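Local coordinates for phosphoserine aminotransferase (PDB 1W23), which catalyses the reversible, pyridoxal phosphate-dependent transamination between phosphoserine and 3-phosphohydroxypyruvate in serine biosynthesis, and the analogous reaction of phosphohydroxythreonine, at residues A9-L14 / G199-T204; N55-L60 / Y67-L72; S175-R180 / I190-Q195; L251-D256 / Y338-I343; E269-I274 / R294-V299. All blocks are in the same frame, centred on the assembly; numbering follows the deposited sequence. Where two conformers were deposited one is given.

Contact 1. Residues A9-L14 / G199-T204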
# COMPACT_ATOMS: atom_id res chain seq x y z
N ALA A 9 14.84 -0.20 12.00
CA ALA A 9 14.88 -1.48 11.30
C ALA A 9 13.89 -1.61 10.16
O ALA A 9 13.96 -2.60 9.45
CB ALA A 9 14.68 -2.62 12.30
N GLY A 10 12.94 -0.70 10.03
CA GLY A 10 11.96 -0.81 8.96
C GLY A 10 10.63 -0.24 9.38
O GLY A 10 10.04 -0.72 10.40
N PRO A 11 10.07 0.76 8.70
CA PRO A 11 10.75 1.66 7.79
C PRO A 11 12.00 2.29 8.44
O PRO A 11 12.27 2.06 9.62
CB PRO A 11 9.68 2.71 7.45
CG PRO A 11 8.41 1.99 7.70
CD PRO A 11 8.67 1.19 8.96
N SER A 12 12.78 2.93 7.63
CA SER A 12 14.16 3.24 7.95
C SER A 12 14.64 4.50 7.28
O SER A 12 13.90 5.18 6.54
CB SER A 12 15.04 2.05 7.55
OG SER A 12 14.93 1.76 6.19
N ALA A 13 15.89 4.84 7.54
CA ALA A 13 16.50 6.03 6.94
C ALA A 13 16.37 6.00 5.42
O ALA A 13 16.60 4.96 4.78
CB ALA A 13 17.99 6.08 7.32
N LEU A 14 16.09 7.14 4.83
CA LEU A 14 16.10 7.35 3.38
C LEU A 14 17.24 8.27 3.01
O LEU A 14 17.72 9.04 3.88
CB LEU A 14 14.73 7.85 2.92
CG LEU A 14 13.57 6.85 3.07
CD1 LEU A 14 12.21 7.51 2.89
CD2 LEU A 14 13.65 5.73 2.05
N GLY A 199 12.96 2.42 -0.27
CA GLY A 199 11.90 3.46 -0.43
C GLY A 199 11.10 3.36 0.87
O GLY A 199 11.40 2.63 1.80
N PRO A 200 10.04 4.04 0.87
CA PRO A 200 9.12 3.97 2.00
C PRO A 200 8.22 2.72 1.86
O PRO A 200 8.20 1.96 0.97
CB PRO A 200 8.35 5.30 1.98
CG PRO A 200 8.22 5.56 0.50
CD PRO A 200 9.61 5.20 0.00
N SER A 201 7.51 2.52 2.95
CA SER A 201 6.53 1.43 2.99
C SER A 201 5.36 1.66 2.10
O SER A 201 5.05 2.80 1.75
CB SER A 201 6.07 1.25 4.45
OG SER A 201 5.28 2.36 4.80
N GLY A 202 4.66 0.59 1.75
CA GLY A 202 3.47 0.61 0.97
C GLY A 202 3.60 0.04 -0.43
O GLY A 202 2.59 -0.14 -1.13
N VAL A 203 4.83 -0.24 -0.87
CA VAL A 203 5.04 -1.02 -2.10
C VAL A 203 6.03 -2.14 -1.81
O VAL A 203 6.96 -1.98 -0.98
CB VAL A 203 5.46 -0.12 -3.27
CG1 VAL A 203 6.87 0.50 -3.05
CG2 VAL A 203 5.36 -0.87 -4.62
N THR A 204 5.81 -3.23 -2.51
CA THR A 204 6.63 -4.44 -2.48
C THR A 204 7.10 -4.67 -3.90
O THR A 204 6.31 -4.70 -4.86
CB THR A 204 5.81 -5.62 -1.96
OG1 THR A 204 5.33 -5.30 -0.63
CG2 THR A 204 6.61 -6.89 -1.84

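Contact 2. Residues N55-L60 / Y67-L72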
# COMPACT_ATOMS: atom_id res chain seq x y z
N ASN A 55 12.96 0.75 -14.93
CA ASN A 55 14.21 0.79 -15.72
C ASN A 55 15.43 0.98 -14.82
O ASN A 55 16.49 0.39 -15.11
CB ASN A 55 14.09 1.89 -16.77
CG ASN A 55 13.10 1.47 -17.87
OD1 ASN A 55 12.70 0.32 -18.02
ND2 ASN A 55 12.70 2.46 -18.66
N LEU A 56 15.31 1.75 -13.76
CA LEU A 56 16.42 1.94 -12.83
C LEU A 56 16.71 0.64 -12.12
O LEU A 56 17.88 0.24 -11.97
CB LEU A 56 16.10 3.05 -11.84
CG LEU A 56 16.18 4.47 -12.37
CD1 LEU A 56 15.51 5.49 -11.46
CD2 LEU A 56 17.65 4.83 -12.56
N LEU A 57 15.68 -0.08 -11.64
CA LEU A 57 15.95 -1.36 -11.01
C LEU A 57 16.64 -2.36 -11.95
O LEU A 57 17.57 -3.07 -11.59
CB LEU A 57 14.62 -2.00 -10.52
CG LEU A 57 14.17 -1.59 -9.14
CD1 LEU A 57 12.68 -1.80 -8.89
CD2 LEU A 57 14.97 -2.36 -8.09
N ARG A 58 16.15 -2.35 -13.20
CA ARG A 58 16.69 -3.24 -14.21
C ARG A 58 18.15 -2.98 -14.47
O ARG A 58 18.95 -3.90 -14.55
CB ARG A 58 15.88 -3.06 -15.47
CG ARG A 58 16.27 -3.94 -16.60
CD ARG A 58 15.22 -3.97 -17.73
NE ARG A 58 13.86 -4.38 -17.28
CZ ARG A 58 13.54 -5.67 -17.13
NH1 ARG A 58 14.30 -6.73 -17.37
NH2 ARG A 58 12.30 -6.00 -16.73
N GLU A 59 18.50 -1.70 -14.61
CA GLU A 59 19.90 -1.31 -14.83
C GLU A 59 20.74 -1.65 -13.60
O GLU A 59 21.86 -2.18 -13.72
CB GLU A 59 19.99 0.21 -15.14
CG GLU A 59 21.36 0.79 -15.29
CD GLU A 59 21.40 2.30 -15.52
OE1 GLU A 59 20.33 2.97 -15.49
OE2 GLU A 59 22.55 2.73 -15.61
N LEU A 60 20.27 -1.29 -12.40
CA LEU A 60 21.07 -1.38 -11.21
C LEU A 60 21.34 -2.81 -10.82
O LEU A 60 22.46 -3.09 -10.35
CB LEU A 60 20.40 -0.61 -10.07
CG LEU A 60 20.46 0.88 -10.18
CD1 LEU A 60 19.47 1.54 -9.21
CD2 LEU A 60 21.87 1.40 -9.93
N TYR A 67 12.73 -11.35 -17.34
CA TYR A 67 12.12 -11.07 -16.02
C TYR A 67 11.32 -9.79 -16.11
O TYR A 67 11.70 -8.87 -16.87
CB TYR A 67 13.17 -10.91 -14.91
CG TYR A 67 13.91 -12.16 -14.55
CD1 TYR A 67 14.83 -12.76 -15.41
CD2 TYR A 67 13.72 -12.76 -13.32
CE1 TYR A 67 15.50 -13.91 -15.04
CE2 TYR A 67 14.39 -13.90 -12.95
CZ TYR A 67 15.29 -14.48 -13.81
OH TYR A 67 15.97 -15.63 -13.50
N GLN A 68 10.24 -9.74 -15.32
CA GLN A 68 9.41 -8.51 -15.20
C GLN A 68 9.48 -8.05 -13.74
O GLN A 68 9.63 -8.84 -12.81
CB GLN A 68 8.00 -8.72 -15.63
CG GLN A 68 7.19 -7.38 -15.72
CD GLN A 68 5.88 -7.53 -16.42
OE1 GLN A 68 4.84 -6.93 -16.01
NE2 GLN A 68 5.91 -8.32 -17.47
N ILE A 69 9.36 -6.75 -13.56
CA ILE A 69 9.37 -6.09 -12.27
C ILE A 69 7.93 -5.71 -11.92
O ILE A 69 7.33 -4.95 -12.69
CB ILE A 69 10.28 -4.86 -12.32
CG1 ILE A 69 11.73 -5.26 -12.67
CG2 ILE A 69 10.24 -4.07 -11.02
CD1 ILE A 69 12.53 -4.10 -13.22
N LEU A 70 7.42 -6.21 -10.83
CA LEU A 70 6.09 -5.89 -10.32
C LEU A 70 6.21 -4.98 -9.12
O LEU A 70 7.13 -5.13 -8.30
CB LEU A 70 5.32 -7.14 -9.93
CG LEU A 70 5.25 -8.25 -10.96
CD1 LEU A 70 4.48 -9.44 -10.39
CD2 LEU A 70 4.59 -7.81 -12.25
N PHE A 71 5.25 -4.06 -8.99
CA PHE A 71 5.08 -3.19 -7.84
C PHE A 71 3.72 -3.51 -7.24
O PHE A 71 2.69 -3.14 -7.81
CB PHE A 71 5.15 -1.73 -8.22
CG PHE A 71 6.45 -1.27 -8.85
CD1 PHE A 71 6.46 -0.36 -9.86
CD2 PHE A 71 7.69 -1.75 -8.40
CE1 PHE A 71 7.64 0.07 -10.44
CE2 PHE A 71 8.86 -1.32 -9.00
CZ PHE A 71 8.85 -0.39 -10.00
N LEU A 72 3.71 -4.20 -6.10
CA LEU A 72 2.48 -4.70 -5.47
C LEU A 72 2.29 -4.08 -4.11
O LEU A 72 3.25 -3.72 -3.41
CB LEU A 72 2.53 -6.22 -5.34
CG LEU A 72 2.73 -6.97 -6.67
CD1 LEU A 72 2.66 -8.46 -6.40
CD2 LEU A 72 1.71 -6.57 -7.71
O HOH W 1 9.70 -4.53 -15.96

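Contact 3. Residues S175-R180 / I190-Q195. With PLP (pyridoxal-5'-phosphate), chain J.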
# COMPACT_ATOMS: atom_id res chain seq x y z
N SER A 175 15.40 -7.26 3.42
CA SER A 175 16.33 -6.45 4.18
C SER A 175 17.73 -6.37 3.58
O SER A 175 18.60 -5.73 4.19
CB SER A 175 16.31 -6.84 5.64
OG SER A 175 16.56 -8.24 5.79
N ASP A 176 17.97 -6.88 2.37
CA ASP A 176 19.25 -6.64 1.70
C ASP A 176 19.16 -6.45 0.20
O ASP A 176 20.21 -6.31 -0.44
CB ASP A 176 20.31 -7.70 2.03
CG ASP A 176 20.09 -9.06 1.36
OD1 ASP A 176 19.01 -9.22 0.73
OD2 ASP A 176 21.00 -9.92 1.51
N ILE A 177 17.99 -6.32 -0.39
CA ILE A 177 17.94 -6.11 -1.86
C ILE A 177 18.67 -4.81 -2.23
O ILE A 177 18.52 -3.78 -1.62
CB ILE A 177 16.48 -6.07 -2.34
CG1 ILE A 177 16.40 -6.07 -3.86
CG2 ILE A 177 15.68 -4.93 -1.68
CD1 ILE A 177 15.02 -6.37 -4.43
N LEU A 178 19.45 -4.92 -3.30
CA LEU A 178 20.18 -3.75 -3.85
C LEU A 178 21.10 -3.09 -2.84
O LEU A 178 21.38 -1.91 -2.89
CB LEU A 178 19.23 -2.77 -4.54
CG LEU A 178 19.81 -1.74 -5.48
CD1 LEU A 178 21.00 -2.16 -6.28
CD2 LEU A 178 18.69 -1.18 -6.38
N SER A 179 21.70 -3.96 -1.99
CA SER A 179 22.82 -3.56 -1.14
C SER A 179 24.18 -4.00 -1.70
O SER A 179 25.21 -3.69 -1.09
CB SER A 179 22.65 -4.15 0.25
OG SER A 179 22.67 -5.56 0.23
N ARG A 180 24.14 -4.71 -2.81
CA ARG A 180 25.29 -5.35 -3.44
C ARG A 180 24.86 -5.86 -4.79
O ARG A 180 23.66 -6.03 -5.04
CB ARG A 180 25.84 -6.48 -2.55
CG ARG A 180 24.78 -7.49 -2.14
CD ARG A 180 25.33 -8.46 -1.10
NE ARG A 180 24.23 -9.37 -0.71
CZ ARG A 180 24.41 -10.50 -0.02
NH1 ARG A 180 25.61 -10.89 0.41
NH2 ARG A 180 23.34 -11.29 0.23
N ILE A 190 12.27 -13.00 -6.80
CA ILE A 190 12.80 -12.24 -5.66
C ILE A 190 11.73 -11.27 -5.21
O ILE A 190 11.08 -10.64 -6.07
CB ILE A 190 14.04 -11.45 -6.10
CG1 ILE A 190 15.19 -12.38 -6.48
CG2 ILE A 190 14.40 -10.40 -5.10
CD1 ILE A 190 16.26 -11.71 -7.26
N TYR A 191 11.50 -11.13 -3.91
CA TYR A 191 10.57 -10.11 -3.45
C TYR A 191 11.17 -9.37 -2.26
O TYR A 191 12.01 -9.88 -1.49
CB TYR A 191 9.21 -10.68 -3.09
CG TYR A 191 9.16 -11.71 -2.02
CD1 TYR A 191 8.82 -11.41 -0.72
CD2 TYR A 191 9.42 -13.07 -2.27
CE1 TYR A 191 8.75 -12.34 0.30
CE2 TYR A 191 9.34 -14.02 -1.28
CZ TYR A 191 9.01 -13.66 0.02
OH TYR A 191 8.88 -14.59 1.03
N ALA A 192 10.67 -8.13 -2.06
CA ALA A 192 11.17 -7.29 -0.99
C ALA A 192 10.17 -6.17 -0.72
O ALA A 192 9.84 -5.41 -1.63
CB ALA A 192 12.48 -6.58 -1.40
N GLY A 193 9.73 -6.04 0.53
CA GLY A 193 9.09 -4.77 0.92
C GLY A 193 10.07 -3.65 0.69
O GLY A 193 11.27 -3.80 0.95
N ALA A 194 9.63 -2.50 0.21
CA ALA A 194 10.57 -1.43 -0.12
C ALA A 194 11.22 -0.80 1.09
O ALA A 194 12.33 -0.22 0.91
CB ALA A 194 9.90 -0.35 -0.93
N GLN A 195 10.63 -0.86 2.25
CA GLN A 195 10.92 0.03 3.39
C GLN A 195 12.21 -0.25 4.14
O GLN A 195 12.39 0.23 5.26
CB GLN A 195 9.76 0.01 4.36
CG GLN A 195 9.53 -1.33 5.06
CD GLN A 195 8.55 -2.28 4.36
OE1 GLN A 195 8.20 -2.10 3.19
NE2 GLN A 195 8.09 -3.30 5.10
N1 PLP J . 10.73 -10.41 5.47
C2 PLP J . 11.84 -9.77 5.99
C2A PLP J . 13.16 -10.40 5.73
C3 PLP J . 11.68 -8.59 6.71
O3 PLP J . 12.74 -7.97 7.18
C4 PLP J . 10.36 -8.06 6.92
C4A PLP J . 10.22 -6.76 7.63
C5 PLP J . 9.27 -8.73 6.36
C6 PLP J . 9.48 -9.91 5.66
C5A PLP J . 7.85 -8.28 6.54
O4P PLP J . 7.59 -7.17 5.60
P PLP J . 6.14 -6.42 5.65
O1P PLP J . 6.01 -5.81 7.01
O2P PLP J . 5.08 -7.49 5.40
O3P PLP J . 6.27 -5.45 4.49

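Contact 4. Residues L251-D256 / Y338-I343. With MG (magnesium ion), chain D.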
# COMPACT_ATOMS: atom_id res chain seq x y z
N LEU A 251 16.15 5.02 -6.03
CA LEU A 251 16.96 4.33 -7.04
C LEU A 251 17.84 5.32 -7.82
O LEU A 251 18.98 5.00 -8.17
CB LEU A 251 16.06 3.55 -8.00
CG LEU A 251 15.23 2.43 -7.39
CD1 LEU A 251 14.19 1.96 -8.39
CD2 LEU A 251 16.14 1.29 -7.00
N ASP A 252 17.34 6.50 -8.10
CA ASP A 252 18.17 7.54 -8.77
C ASP A 252 19.38 7.86 -7.89
O ASP A 252 20.49 8.03 -8.44
CB ASP A 252 17.37 8.81 -9.03
CG ASP A 252 16.78 8.96 -10.41
OD1 ASP A 252 17.41 8.48 -11.38
OD2 ASP A 252 15.71 9.59 -10.50
N TRP A 253 19.22 7.94 -6.60
CA TRP A 253 20.35 8.20 -5.69
C TRP A 253 21.32 7.03 -5.69
O TRP A 253 22.55 7.24 -5.76
CB TRP A 253 19.79 8.50 -4.28
CG TRP A 253 20.83 8.52 -3.24
CD1 TRP A 253 21.65 9.56 -2.92
CD2 TRP A 253 21.18 7.45 -2.35
NE1 TRP A 253 22.50 9.22 -1.89
CE2 TRP A 253 22.22 7.92 -1.52
CE3 TRP A 253 20.74 6.15 -2.13
CZ2 TRP A 253 22.82 7.15 -0.52
CZ3 TRP A 253 21.32 5.37 -1.16
CH2 TRP A 253 22.35 5.87 -0.37
N ILE A 254 20.86 5.78 -5.63
CA ILE A 254 21.76 4.65 -5.70
C ILE A 254 22.61 4.73 -6.96
O ILE A 254 23.81 4.50 -6.94
CB ILE A 254 21.01 3.30 -5.58
CG1 ILE A 254 20.26 3.18 -4.24
CG2 ILE A 254 21.98 2.14 -5.75
CD1 ILE A 254 19.39 1.93 -4.14
N LYS A 255 21.94 4.99 -8.09
CA LYS A 255 22.66 5.09 -9.36
C LYS A 255 23.67 6.21 -9.30
O LYS A 255 24.83 6.02 -9.76
CB LYS A 255 21.63 5.31 -10.51
CG LYS A 255 22.33 5.51 -11.86
CD LYS A 255 21.36 5.51 -13.02
CE LYS A 255 22.03 5.83 -14.33
NZ LYS A 255 21.05 5.70 -15.46
N ASP A 256 23.31 7.39 -8.81
CA ASP A 256 24.21 8.55 -8.78
C ASP A 256 25.47 8.24 -8.00
O ASP A 256 26.54 8.73 -8.35
CB ASP A 256 23.46 9.73 -8.16
CG ASP A 256 22.40 10.36 -9.08
OD1 ASP A 256 22.35 10.00 -10.27
OD2 ASP A 256 21.63 11.18 -8.54
N TYR A 338 21.17 -0.16 6.78
CA TYR A 338 20.77 -0.22 5.39
C TYR A 338 21.49 0.82 4.56
O TYR A 338 22.18 1.70 5.09
CB TYR A 338 19.25 0.00 5.33
CG TYR A 338 18.46 -0.99 6.15
CD1 TYR A 338 17.52 -0.56 7.08
CD2 TYR A 338 18.60 -2.35 6.03
CE1 TYR A 338 16.78 -1.42 7.83
CE2 TYR A 338 17.86 -3.24 6.76
CZ TYR A 338 16.93 -2.78 7.66
OH TYR A 338 16.21 -3.70 8.41
N ASN A 339 21.31 0.77 3.25
CA ASN A 339 22.09 1.59 2.31
C ASN A 339 22.18 3.07 2.72
O ASN A 339 23.27 3.64 2.62
CB ASN A 339 21.40 1.58 0.95
CG ASN A 339 21.55 0.30 0.15
OD1 ASN A 339 22.29 -0.61 0.50
ND2 ASN A 339 20.83 0.22 -0.98
N ALA A 340 21.07 3.67 3.13
CA ALA A 340 21.05 5.11 3.36
C ALA A 340 21.53 5.55 4.73
O ALA A 340 21.65 6.76 4.96
CB ALA A 340 19.67 5.66 3.10
N VAL A 341 21.83 4.64 5.64
CA VAL A 341 22.36 5.06 6.93
C VAL A 341 23.74 5.65 6.71
O VAL A 341 24.62 4.97 6.14
CB VAL A 341 22.36 3.89 7.93
CG1 VAL A 341 23.06 4.28 9.21
CG2 VAL A 341 20.94 3.39 8.20
N PRO A 342 24.01 6.89 7.12
CA PRO A 342 25.32 7.51 6.82
C PRO A 342 26.43 6.91 7.65
O PRO A 342 26.24 6.49 8.79
CB PRO A 342 25.10 8.99 7.13
CG PRO A 342 24.10 8.93 8.22
CD PRO A 342 23.11 7.83 7.84
N ILE A 343 27.64 6.95 7.09
CA ILE A 343 28.79 6.40 7.82
C ILE A 343 29.01 7.17 9.11
O ILE A 343 29.43 6.54 10.12
CB ILE A 343 30.03 6.29 6.94
CG1 ILE A 343 31.10 5.42 7.62
CG2 ILE A 343 30.65 7.63 6.60
CD1 ILE A 343 32.10 4.93 6.62
MG MG D . 21.20 10.46 -11.81
O HOH W 2 20.16 8.70 -11.31
O HOH W 3 20.03 11.52 -10.57
O HOH W 4 22.54 9.40 -13.02
O HOH W 5 19.93 10.76 -13.39

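Contact 5. Residues E269-I274 / R294-V299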
# COMPACT_ATOMS: atom_id res chain seq x y z
N GLU A 269 32.20 -1.02 4.50
CA GLU A 269 32.97 -0.14 5.36
C GLU A 269 32.18 0.20 6.61
O GLU A 269 32.76 0.19 7.74
CB GLU A 269 33.33 1.14 4.62
CG GLU A 269 34.25 1.98 5.41
CD GLU A 269 34.82 3.23 4.81
OE1 GLU A 269 34.57 3.46 3.62
OE2 GLU A 269 35.54 3.87 5.68
N LYS A 270 30.91 0.54 6.50
CA LYS A 270 30.19 1.00 7.68
C LYS A 270 29.91 -0.21 8.61
O LYS A 270 30.01 -0.05 9.81
CB LYS A 270 29.10 1.89 7.28
CG LYS A 270 27.90 1.34 6.70
CD LYS A 270 27.00 2.44 5.99
CE LYS A 270 25.61 1.90 6.13
NZ LYS A 270 25.21 0.79 5.25
N ALA A 271 29.64 -1.40 8.07
CA ALA A 271 29.48 -2.57 8.90
C ALA A 271 30.77 -2.86 9.66
O ALA A 271 30.73 -3.23 10.84
CB ALA A 271 29.06 -3.77 8.05
N LYS A 272 31.92 -2.75 8.98
CA LYS A 272 33.21 -3.06 9.65
C LYS A 272 33.43 -2.13 10.83
O LYS A 272 34.03 -2.58 11.82
CB LYS A 272 34.33 -2.95 8.63
CG LYS A 272 35.75 -3.02 9.16
CD LYS A 272 36.78 -2.71 8.09
CE LYS A 272 38.18 -2.47 8.60
NZ LYS A 272 38.73 -3.43 9.56
N ILE A 273 33.00 -0.88 10.77
CA ILE A 273 33.15 0.01 11.94
C ILE A 273 32.51 -0.61 13.14
O ILE A 273 33.09 -0.61 14.25
CB ILE A 273 32.55 1.39 11.63
CG1 ILE A 273 33.39 2.16 10.58
CG2 ILE A 273 32.40 2.24 12.90
CD1 ILE A 273 32.68 3.35 9.99
N ILE A 274 31.28 -1.12 12.98
CA ILE A 274 30.55 -1.66 14.13
C ILE A 274 31.09 -3.02 14.54
O ILE A 274 31.32 -3.26 15.74
CB ILE A 274 29.03 -1.68 13.82
CG1 ILE A 274 28.52 -0.28 13.45
CG2 ILE A 274 28.29 -2.23 15.04
CD1 ILE A 274 27.11 -0.24 12.94
N ARG A 294 27.80 -13.04 9.29
CA ARG A 294 27.44 -11.68 9.74
C ARG A 294 26.77 -10.87 8.66
O ARG A 294 27.31 -10.72 7.57
CB ARG A 294 28.69 -10.94 10.19
CG ARG A 294 29.09 -11.25 11.62
CD ARG A 294 30.45 -10.70 11.99
NE ARG A 294 30.61 -10.74 13.46
CZ ARG A 294 31.66 -10.22 14.11
NH1 ARG A 294 32.73 -9.75 13.44
NH2 ARG A 294 31.63 -10.24 15.45
N SER A 295 25.61 -10.30 8.97
CA SER A 295 24.90 -9.43 8.06
C SER A 295 25.59 -8.08 7.95
O SER A 295 26.08 -7.49 8.92
CB SER A 295 23.48 -9.22 8.61
OG SER A 295 22.76 -8.24 7.84
N LEU A 296 25.59 -7.53 6.73
CA LEU A 296 25.99 -6.16 6.45
C LEU A 296 24.89 -5.15 6.68
O LEU A 296 25.14 -3.95 6.60
CB LEU A 296 26.52 -6.07 5.01
CG LEU A 296 27.79 -6.90 4.76
CD1 LEU A 296 28.10 -6.89 3.27
CD2 LEU A 296 28.97 -6.37 5.56
N MET A 297 23.66 -5.62 6.92
CA MET A 297 22.45 -4.80 7.02
C MET A 297 21.89 -4.65 8.44
O MET A 297 21.36 -3.59 8.77
CB MET A 297 21.37 -5.41 6.11
CG MET A 297 21.71 -5.37 4.64
SD MET A 297 21.54 -3.75 3.83
CE MET A 297 23.23 -3.13 3.78
N ASN A 298 22.00 -5.71 9.27
CA ASN A 298 21.48 -5.69 10.62
C ASN A 298 22.51 -6.31 11.55
O ASN A 298 22.81 -7.47 11.42
CB ASN A 298 20.15 -6.44 10.77
CG ASN A 298 19.10 -5.96 9.78
OD1 ASN A 298 18.95 -6.59 8.72
ND2 ASN A 298 18.32 -4.93 10.11
N VAL A 299 23.08 -5.50 12.46
CA VAL A 299 24.12 -5.96 13.38
C VAL A 299 23.50 -6.22 14.74
O VAL A 299 23.05 -5.28 15.42
CB VAL A 299 25.26 -4.93 13.48
CG1 VAL A 299 26.32 -5.46 14.44
CG2 VAL A 299 25.85 -4.58 12.13
O HOH W 6 26.23 -1.48 5.94

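Contact 1. Residues A9-L14 / G199-T204
Pro-11 and Leu-14 make the apolar part of this meeting of two buried loops, a small example of a seam built without any hydrogen bond across it. The Pro-11 ring brings CG to 4.1 Å from CB of Ser-201; the peptide bond before this proline is cis. Farther along, Leu-14, in the conformer described of two modelled, lays CD2 against the backbone, 3.7 Å from C of Gly-199. Here no side chain intervenes, and the extended backbone angles of Gly-199 (166° and -171°) would jam a CB against the preceding carbonyl oxygen.

The polar groups turn to other partners. With OG between its backbone N and carbonyl carbon (chi1 71°), Ser-201 hydrogen-bonds to Pro-239 O and Thr-241 N of the second subunit, while Leu-14 N reaches Glu-38 of that subunit. Ser-12 OG bonds to the carbonyl of Gln-195, a cofactor-binding residue, which ties the first loop to the edge of the active site.

Around the seam, helix 241-256 supports Leu-14 through Val-250 and Pro-200 through Met-246, and residues 199-204 run on into strand 204-209 of the large sheet, where Thr-204 pairs with Leu-72.

Contact 2. Residues N55-L60 / Y67-L72
The carbonyl oxygen of Tyr-67 receives both terminal nitrogens of Arg-58, a clear case of an arginine fastening a helix to the start of a strand. NH2 gives the stronger bond, 2.9 Å to Tyr-67 O and nearly straight at 165°, whereas NH1 adds a weak one to the same Tyr-67 O at 3.4 Å. The oxygen lies close to the guanidinium plane, at its edge, though the donor is tilted 32° from the plane of the carbonyl. Water 1 sits at that edge too, accepting from Arg-58 NH2 at 3.1 Å and from the backbone N of Ile-69. The chain runs out extended through chi1 and chi2, and a bend at chi3 (-57°) carries the charged group over to the strand. With a methionine in place of Arg-58, the Tyr-67 carbonyl would probably be left without its two donors from the helix, and the water with one partner fewer.

Beside these polar bonds the rest of the contact is apolar. Leu-57, in the conformer described of two, places CD1 4.0 Å from CG2 of Ile-69 and 3.9 Å from CE2 of Phe-71, meeting the ring in its plane at the edge.

Helix 44-61 thus covers one side of strand 67-72, an outermost strand of the seven-stranded sheet that pairs antiparallel with strand 204-209; helix 241-256 adjoins Leu-57 and Phe-71, and helix 226-231 packs on Leu-70.

Contact 3. Residues S175-R180 / I190-Q195
Ile-177 lies against strand 189-193 with two of its branches, in the conformer described of two. CG2 comes to 3.6 Å from CB of Ala-192, and CD1 reaches CG2 of Ile-190 at 4.1 Å, so the two strand residues facing the loop share one isoleucine.

What presents Ile-177 is a type II turn from Asp-176 to Ser-179. Asp-176 O accepts twice from the same residue, from Ser-179 OG at 2.7 Å and from the Ser-179 backbone N at 3.2 Å. A salt bridge of 3.0 Å between Arg-180 NH2 and Asp-176 OD2 joins the residue that follows the turn to the one that opens it; OD2 is also hydrogen-bonded to Gln-157.

The strand's continuation carries the functional group. Gln-195 bends sharply at chi2 (-92°) and points NE2 at O3P of pyridoxal phosphate, 2.9 Å away and fairly straight at 162°. A glutamate in its place would remove the N-H and is likely to set a carboxylate against the phosphate group, which would lose this grip. Asn-237 and Thr-238 of the second subunit also hydrogen-bond to the cofactor.

In the fold, strand 189-193 lies between strands 169-172 and 204-209 of the large sheet, while helices 44-61 and 241-256 receive Leu-178 from the turn.

Contact 4. Residues L251-D256 / Y338-I343
A type I turn, Tyr-338 to Val-341, leads from strand 333-336 toward helix 343-359 and receives Trp-253 and Ile-254 from the last turns of helix 241-256. Trp-253 meets the carbonyl oxygen of Asn-339 with the edge of its indole, CH2 lying 3.8 Å from Asn-339 O, which is in the ring plane. The same CH2 also lies 4.0 Å from CA of Ala-340. With CG anti to the backbone N (chi1 169°), the ring extends from the helix to the turn. Ile-254 adds its CD1, 3.9 Å from ND2 of Asn-339, the two side chains crossing at about a right angle.

The Asn-339 amide is held from two other parts of the fold: ND2 donates to Leu-178 O in a loop, and OD1 accepts from Asn-267 of helix 259-279. Both its polar ends are thereby satisfied beside an apolar neighbour.

At the helix terminus Asp-256 binds a magnesium ion through OD1 alone, at 2.0 Å. Four waters, 2 to 5, also bind the metal; water 3 donates to Asp-256 OD2 at 2.6 Å, and water 2 to Asp-252 OD1 at 2.8 Å and to the Asp-252 carbonyl. One carboxylate one helical turn back therefore serves as second shell. Single-oxygen coordination with a shell of ordered waters is characteristic of a hydrated magnesium site at a protein surface.

Contact 5. Residues E269-I274 / R294-V299
Neither ring nor amide takes part where Ala-271 of helix 259-279 meets Leu-296: the contact is carried by aliphatic branches, with no flat face or edge turned across it. CB of Ala-271 touches CD2 of Leu-296 at 3.6 Å, and the small side chain is consistent with the close approach of the two backbones, 5.6 Å between CA of Ala-271 and CA of Leu-296. One helical turn on, CG2 of Ile-274 packs on CG1 of Val-299 at 3.8 Å. Val-299 reaches it because CG1 stands anti to its own backbone N (chi1 180°), turned to the helix.

The loop that supplies Leu-296 is shaped by Ser-295, whose OG accepts from the backbone N of Met-297 at 2.9 Å and from the backbone N of Asn-298 at 3.0 Å, the pattern of an ST turn extended to an ST motif. The same oxygen is hydrogen-bonded to Asn-150, a residue of the cofactor pocket, and Asn-298 OD1 accepts from ND2 of that asparagine. In one of two modelled conformers, and so with some doubt, NZ of Lys-270 donates to water 6, which also lies by the carbonyl oxygen of Leu-296; NZ is hydrogen-bonded to Ile-337 O and Asn-267 OD1 as well.

Beyond the loop the chain enters strand 298-302, central in an antiparallel sheet of three strands. A helix packed on such a small antiparallel sheet is consistent with the C-terminal domain of fold-type I pyridoxal-phosphate enzymes.

Overall arrangement
From the N terminus, contact 1 closes the longest loop, bringing residues 9-14 to 199-204. Nested inside it and in series are contact 2, a short helix-to-strand connection, and contact 3, which links a loop to the middle of the same seven-stranded sheet. Contact 4 opens only after contact 1 has closed; it joins helix 241-256 to the turn before the last helix and encloses contact 5. No two of the loops cross. Leu-178 bridges contacts 2, 3 and 4, and Tyr-338 bonds to Ala-9 of contact 1 and Asn-298 of contact 5. Large-sheet elements are thus tied to the three-stranded sheet, whereas contacts 2 and 5 lie about 27 Å apart between centres.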